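Side-chain contacts in ornithine carbamoyltransferase (Campylobacter jejuni subsp. jejuni, PDB 3TPF), which transfers the carbamoyl group of carbamoyl phosphate to ornithine, giving citrulline and phosphate in the first of three steps from ornithine to arginine: residues Glu14-Leu19 / Ala166-Phe171; Met158-Leu163 / Tyr181-Glu186. One frame throughout, in Å; residues are numbered along the deposited sequence.

Contact 1: residues Glu14-Leu19 / Ala166-Phe171; sequences EEILSL and AAILGF
Ile16 and Leu17, adjacent on helix 13-28, meet Ile168 and Leu169 at the C-terminal end of helix 157-169 entirely through methyl and methine groups. The side chains of Ile16 and Ile168 cross at about a right angle: the end methyl CD1 of Ile16 comes up to both methyls of its partner, 4.0 Å from Ile168 CG2 and 4.2 Å from Ile168 CD1. The other branch of Ile16 serves a second neighbour. With CG1 placed beside the backbone N (chi1 -75°), Ile16 CG2 falls anti to that N and lies 4.1 Å from CD2 of Leu169. The side chains of Leu17 and Leu169 meet at a slant, with Leu169 CD2 3.7 Å from both Leu17 CG and Leu17 CD2, so one methyl touches both residues of the N-terminal helix. Leu133 of helix 126-138 packs on both Ile16 and Leu169, bringing a third helix against the contact, while Leu17 lies toward its more open border. Directly after Leu169 the helix stops. Gly170 takes a positive phi of 94°, and Ala166 O accepts from both Gly170 N and Phe171 N. The chain thus turns from the packed helix end into strand 172-176. Here apolar helix-to-helix packing joins the two domains of the carbamoyltransferase fold: the first helix of the carbamoyl-phosphate domain and the first helix of the Rossmann-like ornithine domain.

Contact 2: residues Met158-Leu163 / Tyr181-Glu186; sequences MCNSWL and YKISPE
Ile183 is the residue through which the loop before helix 185-198 meets helix 157-169, touching Cys159, Asn160 and Leu163. The tight part is its end: CD1 faces Leu163 tip to tip, 3.6 Å from Leu163 CD2, and also lies 3.9 Å from Cys159 SG. Leu163 CG stands anti to the backbone N (chi1 168°) and Cys159 SG does likewise, which sends both groups from successive turns of the helix toward the same methyl. Ile175 of strand 172-176 packs on Cys159, Leu163 and Ile183, and Trp188 covers Leu163 and Ile183. Contact is looser along the second branch of Ile183, where CG2 has Leu163 CD2 at 4.1 Å and Asn160 OD1 at 4.3 Å. Asn160 ND2 turns elsewhere and donates to Leu123 O. On both sides of Ile183 along the chain the segment opens to solvent: Lys182 and Glu186 are exposed and Ser184 partly so. Ser184 is the N-cap of helix 185-198, its OG accepting a weak, bent bond from Glu186 N at 3.2 Å, and the carboxylate of Glu186 forms a salt bridge with Arg9. Cohesion between helix and loop therefore comes from van der Waals contact and apolar burial, while the Asn160 amide nitrogen and Glu186 carboxylate bond outside the two segments, consistent with an interior seam of the ornithine-binding domain, on a helix that begins at Asn157, predicted to bind L-ornithine.

How the contacts relate
From the N terminus, helix 13-28 comes first, and the chain runs through the carbamoyl-phosphate domain before reaching helix 157-169, which both contacts share. Contact 2 uses the earlier turns of that helix and contact 1 its end. Contact 1 closes a long loop of 146 residues, joining the two domains; contact 2 closes a short one of 17 residues, containing strand 172-176, within the ornithine domain. Because 158-163 precedes 166-171 and 181-186 follows it, the two loops cross. Their centres lie about 17 Å apart, yet they meet directly where Phe171 CE2 packs 4.0 Å from Trp162 CZ3, linking the interdomain seam to the Rossmann-like interior.

Contact 1: residues Glu14-Leu19 / Ala166-Phe171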
loop_
_atom_site.group_PDB
_atom_site.type_symbol
_atom_site.label_atom_id
_atom_site.label_comp_id
_atom_site.label_asym_id
_atom_site.label_seq_id
_atom_site.Cartn_x
_atom_site.Cartn_y
_atom_site.Cartn_z
ATOM N N GLU B 14 19.575 29.916 -8.656
ATOM C CA GLU B 14 20.697 28.975 -8.686
ATOM C C GLU B 14 20.307 27.614 -8.095
ATOM O O GLU B 14 20.633 26.571 -8.618
ATOM C CB GLU B 14 21.870 29.535 -7.911
ATOM C CG GLU B 14 22.557 30.710 -8.581
ATOM C CD GLU B 14 21.862 32.080 -8.369
ATOM O OE1 GLU B 14 21.145 32.305 -7.328
ATOM O OE2 GLU B 14 22.078 32.949 -9.274
ATOM N N GLU B 15 19.632 27.649 -6.977
ATOM C CA GLU B 15 19.163 26.433 -6.402
ATOM C C GLU B 15 18.243 25.643 -7.366
ATOM O O GLU B 15 18.353 24.436 -7.469
ATOM C CB GLU B 15 18.485 26.710 -5.060
ATOM C CG GLU B 15 19.514 26.960 -3.969
ATOM C CD GLU B 15 18.928 27.459 -2.662
ATOM O OE1 GLU B 15 17.997 28.308 -2.693
ATOM O OE2 GLU B 15 19.408 26.990 -1.600
ATOM N N ILE B 16 17.282 26.308 -7.981
ATOM C CA ILE B 16 16.290 25.593 -8.805
ATOM C C ILE B 16 17.035 25.023 -10.005
ATOM O O ILE B 16 16.861 23.886 -10.365
ATOM C CB ILE B 16 15.169 26.494 -9.315
ATOM C CG1 ILE B 16 14.211 26.797 -8.189
ATOM C CG2 ILE B 16 14.438 25.867 -10.473
ATOM C CD1 ILE B 16 13.608 28.202 -8.266
ATOM N N LEU B 17 17.888 25.825 -10.610
ATOM C CA LEU B 17 18.598 25.369 -11.789
ATOM C C LEU B 17 19.528 24.181 -11.457
ATOM O O LEU B 17 19.749 23.284 -12.287
ATOM C CB LEU B 17 19.408 26.491 -12.492
ATOM C CG LEU B 17 18.593 27.521 -13.305
ATOM C CD1 LEU B 17 19.518 28.574 -13.877
ATOM C CD2 LEU B 17 17.699 26.879 -14.358
ATOM N N SER B 18 20.032 24.136 -10.246
ATOM C CA SER B 18 20.943 23.068 -9.933
ATOM C C SER B 18 20.155 21.773 -9.666
ATOM O O SER B 18 20.703 20.696 -9.814
ATOM C CB SER B 18 21.824 23.434 -8.750
ATOM O OG SER B 18 21.175 22.907 -7.614
ATOM N N LEU B 19 18.910 21.901 -9.237
ATOM C CA LEU B 19 18.031 20.760 -9.094
ATOM C C LEU B 19 17.746 20.118 -10.458
ATOM O O LEU B 19 17.869 18.912 -10.685
ATOM C CB LEU B 19 16.713 21.159 -8.455
ATOM C CG LEU B 19 16.614 21.289 -6.913
ATOM C CD1 LEU B 19 15.214 21.696 -6.476
ATOM C CD2 LEU B 19 17.043 19.986 -6.243
ATOM N N ALA B 166 8.842 31.484 -13.023
ATOM C CA ALA B 166 9.208 32.385 -14.124
ATOM C C ALA B 166 9.936 33.600 -13.547
ATOM O O ALA B 166 10.990 34.042 -14.010
ATOM C CB ALA B 166 7.940 32.798 -14.835
ATOM N N ALA B 167 9.342 34.060 -12.470
ATOM C CA ALA B 167 9.759 35.252 -11.778
ATOM C C ALA B 167 11.167 35.083 -11.222
ATOM O O ALA B 167 12.002 36.057 -11.267
ATOM C CB ALA B 167 8.791 35.561 -10.622
ATOM N N ILE B 168 11.429 33.903 -10.685
ATOM C CA ILE B 168 12.724 33.657 -10.058
ATOM C C ILE B 168 13.769 33.488 -11.125
ATOM O O ILE B 168 14.854 34.078 -11.067
ATOM C CB ILE B 168 12.725 32.446 -9.118
ATOM C CG1 ILE B 168 11.840 32.721 -7.892
ATOM C CG2 ILE B 168 14.138 32.179 -8.640
ATOM C CD1 ILE B 168 11.486 31.562 -7.010
ATOM N N LEU B 169 13.403 32.733 -12.154
ATOM C CA LEU B 169 14.388 32.275 -13.120
ATOM C C LEU B 169 14.776 33.316 -14.132
ATOM O O LEU B 169 15.850 33.238 -14.731
ATOM C CB LEU B 169 13.883 31.051 -13.802
ATOM C CG LEU B 169 13.962 29.706 -13.026
ATOM C CD1 LEU B 169 13.341 28.688 -13.978
ATOM C CD2 LEU B 169 15.360 29.225 -12.651
ATOM N N GLY B 170 13.897 34.303 -14.316
ATOM C CA GLY B 170 14.097 35.372 -15.315
ATOM C C GLY B 170 13.448 35.116 -16.688
ATOM O O GLY B 170 13.816 35.718 -17.709
ATOM N N PHE B 171 12.456 34.254 -16.698
ATOM C CA PHE B 171 11.797 33.852 -17.920
ATOM C C PHE B 171 10.876 34.934 -18.385
ATOM O O PHE B 171 10.550 35.875 -17.660
ATOM C CB PHE B 171 10.921 32.600 -17.701
ATOM C CG PHE B 171 11.672 31.307 -17.654
ATOM C CD1 PHE B 171 13.057 31.275 -17.557
ATOM C CD2 PHE B 171 10.971 30.109 -17.672
ATOM C CE1 PHE B 171 13.719 30.066 -17.478
ATOM C CE2 PHE B 171 11.637 28.911 -17.634
ATOM C CZ PHE B 171 13.013 28.886 -17.541
#

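Contact 2: residues Met158-Leu163 / Tyr181-Glu186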
loop_
_atom_site.group_PDB
_atom_site.type_symbol
_atom_site.label_atom_id
_atom_site.label_comp_id
_atom_site.label_asym_id
_atom_site.label_seq_id
_atom_site.Cartn_x
_atom_site.Cartn_y
_atom_site.Cartn_z
HETATM N N MSE B 158 -1.050 25.511 -10.371
HETATM C CA MSE B 158 -0.067 25.392 -11.490
HETATM C C MSE B 158 0.330 26.757 -12.037
HETATM O O MSE B 158 1.509 27.020 -12.364
HETATM C CB MSE B 158 -0.662 24.614 -12.659
HETATM C CG MSE B 158 -0.458 23.134 -12.494
HETATM SE SE MSE B 158 1.444 22.649 -12.446
HETATM C CE MSE B 158 2.018 23.257 -14.252
ATOM N N CYS B 159 -0.655 27.643 -12.102
ATOM C CA CYS B 159 -0.459 29.012 -12.557
ATOM C C CYS B 159 0.435 29.768 -11.612
ATOM O O CYS B 159 1.376 30.457 -12.010
ATOM C CB CYS B 159 -1.825 29.728 -12.646
ATOM S SG CYS B 159 -1.702 31.447 -13.086
ATOM N N ASN B 160 0.095 29.659 -10.335
ATOM C CA ASN B 160 0.865 30.274 -9.284
ATOM C C ASN B 160 2.341 29.847 -9.361
ATOM O O ASN B 160 3.253 30.656 -9.331
ATOM C CB ASN B 160 0.360 29.825 -7.937
ATOM C CG ASN B 160 -0.978 30.343 -7.610
ATOM O OD1 ASN B 160 -1.364 31.445 -7.993
ATOM N ND2 ASN B 160 -1.677 29.582 -6.799
ATOM N N SER B 161 2.550 28.558 -9.431
ATOM C CA SER B 161 3.883 28.048 -9.392
ATOM C C SER B 161 4.637 28.387 -10.662
ATOM O O SER B 161 5.856 28.671 -10.607
ATOM C CB SER B 161 3.871 26.556 -9.182
ATOM O OG SER B 161 3.393 26.242 -7.894
ATOM N N TRP B 162 3.941 28.429 -11.813
ATOM C CA TRP B 162 4.634 28.941 -13.046
ATOM C C TRP B 162 4.961 30.421 -12.942
ATOM O O TRP B 162 6.028 30.869 -13.353
ATOM C CB TRP B 162 3.930 28.598 -14.352
ATOM C CG TRP B 162 4.610 27.387 -15.010
ATOM C CD1 TRP B 162 4.066 26.188 -15.174
ATOM C CD2 TRP B 162 5.979 27.264 -15.470
ATOM N NE1 TRP B 162 4.999 25.311 -15.689
ATOM C CE2 TRP B 162 6.162 25.962 -15.899
ATOM C CE3 TRP B 162 7.038 28.131 -15.541
ATOM C CZ2 TRP B 162 7.333 25.487 -16.424
ATOM C CZ3 TRP B 162 8.224 27.670 -16.069
ATOM C CH2 TRP B 162 8.365 26.341 -16.485
ATOM N N LEU B 163 4.057 31.149 -12.341
ATOM C CA LEU B 163 4.238 32.598 -12.266
ATOM C C LEU B 163 5.499 32.877 -11.471
ATOM O O LEU B 163 6.409 33.567 -11.928
ATOM C CB LEU B 163 3.017 33.308 -11.637
ATOM C CG LEU B 163 3.125 34.769 -11.229
ATOM C CD1 LEU B 163 3.607 35.582 -12.424
ATOM C CD2 LEU B 163 1.800 35.296 -10.666
ATOM N N TYR B 181 -11.388 36.347 -13.914
ATOM C CA TYR B 181 -10.392 35.613 -13.110
ATOM C C TYR B 181 -9.229 36.507 -12.714
ATOM O O TYR B 181 -8.789 37.367 -13.471
ATOM C CB TYR B 181 -9.882 34.356 -13.844
ATOM C CG TYR B 181 -10.924 33.252 -13.901
ATOM C CD1 TYR B 181 -12.115 33.475 -14.555
ATOM C CD2 TYR B 181 -10.742 32.018 -13.279
ATOM C CE1 TYR B 181 -13.097 32.510 -14.611
ATOM C CE2 TYR B 181 -11.712 31.035 -13.345
ATOM C CZ TYR B 181 -12.902 31.310 -14.009
ATOM O OH TYR B 181 -13.930 30.402 -14.120
ATOM N N LYS B 182 -8.751 36.286 -11.499
ATOM C CA LYS B 182 -7.673 37.076 -10.923
ATOM C C LYS B 182 -6.666 36.159 -10.330
ATOM O O LYS B 182 -7.000 35.054 -9.914
ATOM C CB LYS B 182 -8.230 37.951 -9.811
ATOM C CG LYS B 182 -7.421 39.197 -9.491
ATOM N N ILE B 183 -5.435 36.643 -10.265
ATOM C CA ILE B 183 -4.383 35.967 -9.467
ATOM C C ILE B 183 -4.312 36.561 -8.053
ATOM O O ILE B 183 -4.577 37.729 -7.842
ATOM C CB ILE B 183 -2.992 36.025 -10.096
ATOM C CG1 ILE B 183 -2.908 35.055 -11.248
ATOM C CG2 ILE B 183 -1.946 35.548 -9.099
ATOM C CD1 ILE B 183 -1.572 35.150 -11.976
ATOM N N SER B 184 -3.997 35.729 -7.082
ATOM C CA SER B 184 -3.877 36.162 -5.689
ATOM C C SER B 184 -2.955 37.330 -5.568
ATOM O O SER B 184 -1.798 37.255 -5.953
ATOM C CB SER B 184 -3.279 35.069 -4.824
ATOM O OG SER B 184 -2.705 35.688 -3.699
ATOM N N PRO B 185 -3.442 38.418 -5.017
ATOM C CA PRO B 185 -2.578 39.580 -4.978
ATOM C C PRO B 185 -1.241 39.335 -4.265
ATOM O O PRO B 185 -0.222 39.881 -4.678
ATOM C CB PRO B 185 -3.411 40.611 -4.223
ATOM C CG PRO B 185 -4.826 40.162 -4.403
ATOM C CD PRO B 185 -4.770 38.678 -4.457
ATOM N N GLU B 186 -1.250 38.530 -3.220
ATOM C CA GLU B 186 -0.020 38.283 -2.447
ATOM C C GLU B 186 1.055 37.588 -3.304
ATOM O O GLU B 186 2.244 37.862 -3.239
ATOM C CB GLU B 186 -0.348 37.460 -1.200
ATOM C CG GLU B 186 0.779 37.370 -0.175
ATOM C CD GLU B 186 1.693 36.161 -0.378
ATOM O OE1 GLU B 186 1.231 35.060 -0.740
ATOM O OE2 GLU B 186 2.908 36.328 -0.163
#